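Side-chain contact in 2-dehydro-3-deoxy-D-arabinonate dehydratase (Sulfolobus solfataricus, PDB 2Q18), which catalyses the metal-dependent dehydration of 2-dehydro-3-deoxy-D-arabinonate to 2,5-dioxopentanoate in a pentose oxidation pathway: residues M229-I233 with E234-Q238. Numbering follows the deposited sequence.
Sequences MRRKI and EEQIQ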
loop_
_atom_site.group_PDB
_atom_site.type_symbol
_atom_site.label_atom_id
_atom_site.label_comp_id
_atom_site.label_asym_id
_atom_site.label_seq_id
_atom_site.Cartn_x
_atom_site.Cartn_y
_atom_site.Cartn_z
ATOM N N MET A 229 -9.714 42.701 11.930
ATOM C CA MET A 229 -9.758 41.498 12.763
ATOM C C MET A 229 -9.284 41.842 14.173
ATOM O O MET A 229 -8.189 42.377 14.361
ATOM C CB MET A 229 -8.922 40.358 12.164
ATOM C CG MET A 229 -9.380 38.957 12.604
ATOM S SD MET A 229 -8.276 37.586 12.150
ATOM C CE MET A 229 -8.102 37.852 10.386
ATOM N N ARG A 230 -10.133 41.543 15.150
ATOM C CA ARG A 230 -9.877 41.887 16.545
ATOM C C ARG A 230 -9.329 40.677 17.304
ATOM O O ARG A 230 -8.383 40.800 18.085
ATOM C CB ARG A 230 -11.161 42.414 17.190
ATOM C CG ARG A 230 -11.021 42.839 18.642
ATOM C CD ARG A 230 -12.306 43.483 19.132
ATOM N NE ARG A 230 -12.464 43.401 20.584
ATOM C CZ ARG A 230 -13.029 42.380 21.226
ATOM N NH1 ARG A 230 -13.491 41.329 20.555
ATOM N NH2 ARG A 230 -13.130 42.406 22.548
ATOM N N ARG A 231 -9.928 39.515 17.064
ATOM C CA ARG A 231 -9.447 38.261 17.626
ATOM C C ARG A 231 -8.350 37.695 16.725
ATOM O O ARG A 231 -8.633 37.171 15.645
ATOM C CB ARG A 231 -10.604 37.271 17.766
ATOM C CG ARG A 231 -10.302 36.086 18.659
ATOM C CD ARG A 231 -10.415 36.449 20.127
ATOM N NE ARG A 231 -11.804 36.540 20.571
ATOM C CZ ARG A 231 -12.194 36.387 21.831
ATOM N NH1 ARG A 231 -13.480 36.481 22.143
ATOM N NH2 ARG A 231 -11.298 36.129 22.779
ATOM N N LYS A 232 -7.102 37.806 17.172
ATOM C CA LYS A 232 -5.949 37.430 16.353
ATOM C C LYS A 232 -5.838 35.919 16.101
ATOM O O LYS A 232 -6.353 35.109 16.877
ATOM C CB LYS A 232 -4.650 38.011 16.930
ATOM C CG LYS A 232 -4.179 37.385 18.245
ATOM C CD LYS A 232 -3.361 38.376 19.082
ATOM C CE LYS A 232 -2.011 38.702 18.445
ATOM N NZ LYS A 232 -1.133 39.480 19.365
ATOM N N ILE A 233 -5.162 35.565 15.010
ATOM C CA ILE A 233 -5.048 34.178 14.553
ATOM C C ILE A 233 -4.308 33.298 15.566
ATOM O O ILE A 233 -4.741 32.181 15.852
ATOM C CB ILE A 233 -4.376 34.103 13.155
ATOM C CG1 ILE A 233 -5.210 34.883 12.129
ATOM C CG2 ILE A 233 -4.176 32.646 12.722
ATOM C CD1 ILE A 233 -4.484 35.197 10.835
ATOM N N GLU A 234 -3.202 33.818 16.098
ATOM C CA GLU A 234 -2.419 33.168 17.156
ATOM C C GLU A 234 -3.307 32.669 18.302
ATOM O O GLU A 234 -3.159 31.537 18.759
ATOM C CB GLU A 234 -1.351 34.142 17.673
ATOM C CG GLU A 234 -0.567 33.691 18.906
ATOM C CD GLU A 234 0.333 34.795 19.479
ATOM O OE1 GLU A 234 -0.020 35.994 19.367
ATOM O OE2 GLU A 234 1.393 34.458 20.055
ATOM N N GLU A 235 -4.240 33.512 18.741
ATOM C CA GLU A 235 -5.167 33.159 19.812
ATOM C C GLU A 235 -6.168 32.096 19.362
ATOM O O GLU A 235 -6.522 31.200 20.137
ATOM C CB GLU A 235 -5.906 34.402 20.316
ATOM C CG GLU A 235 -6.767 34.158 21.552
ATOM C CD GLU A 235 -7.559 35.385 21.985
ATOM O OE1 GLU A 235 -7.143 36.525 21.674
ATOM O OE2 GLU A 235 -8.608 35.206 22.643
ATOM N N GLN A 236 -6.625 32.199 18.114
ATOM C CA GLN A 236 -7.542 31.207 17.555
ATOM C C GLN A 236 -6.875 29.831 17.531
ATOM O O GLN A 236 -7.493 28.835 17.908
ATOM C CB GLN A 236 -7.997 31.597 16.146
ATOM C CG GLN A 236 -8.719 32.944 16.055
ATOM C CD GLN A 236 -9.223 33.238 14.649
ATOM O OE1 GLN A 236 -9.204 32.368 13.775
ATOM N NE2 GLN A 236 -9.682 34.463 14.429
ATOM N N ILE A 237 -5.616 29.795 17.095
ATOM C CA ILE A 237 -4.836 28.556 17.054
ATOM C C ILE A 237 -4.648 27.981 18.463
ATOM O O ILE A 237 -4.835 26.781 18.671
ATOM C CB ILE A 237 -3.461 28.750 16.362
ATOM C CG1 ILE A 237 -3.646 29.191 14.903
ATOM C CG2 ILE A 237 -2.633 27.460 16.432
ATOM C CD1 ILE A 237 -2.359 29.618 14.214
ATOM N N GLN A 238 -4.300 28.848 19.418
ATOM C CA GLN A 238 -4.149 28.460 20.829
ATOM C C GLN A 238 -5.353 27.664 21.342
ATOM O O GLN A 238 -5.194 26.582 21.895
ATOM C CB GLN A 238 -3.902 29.699 21.709
ATOM C CG GLN A 238 -3.862 29.415 23.216
ATOM C CD GLN A 238 -3.817 30.674 24.093
ATOM O OE1 GLN A 238 -3.797 30.576 25.319
ATOM N NE2 GLN A 238 -3.800 31.851 23.469
#
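At the N-terminus of helix 233-241, the incoming loop is tied to the first turn by R231, which reaches E235, and by Q236, which reaches back to the loop backbone. In a salt bridge of 2.8 Å, R231 NH2 meets E235 OE2 on the syn side, tilted out of the carboxylate plane. The acceptor lies near the guanidinium plane, but the two flat groups are turned 77° apart, so a single nitrogen-oxygen pair carries the bridge. Bends at chi2 (79°) and chi3 (77°) fold the arginine back, bringing its CD within 3.3 Å of E235 OE2; an arginine suits this place because NH1 can also bond the carbonyl of A110. With an alanine in place of R231, the E235 carboxylate would probably lose its mate and be free to turn, and the A110 carbonyl would lack a donor. Q236 is long enough for NE2 to bond R231 O at 3.1 Å, from above the carbonyl plane. K232, the N-cap residue, offers its backbone O to Q236 N (3.2 Å) and, weakly, to E235 N. On the buried side, the branched I233 sets CG2 against I237 CD1 at 3.8 Å, and both pack on strands 140-150 and 156-167. The ion pair, from i to i+4 across the helix N-terminus, fastens the loop to the helix, and the backbone bonds of R230 and R231 to S82 set that loop beside I81, a substrate-binding residue of the FAH fold.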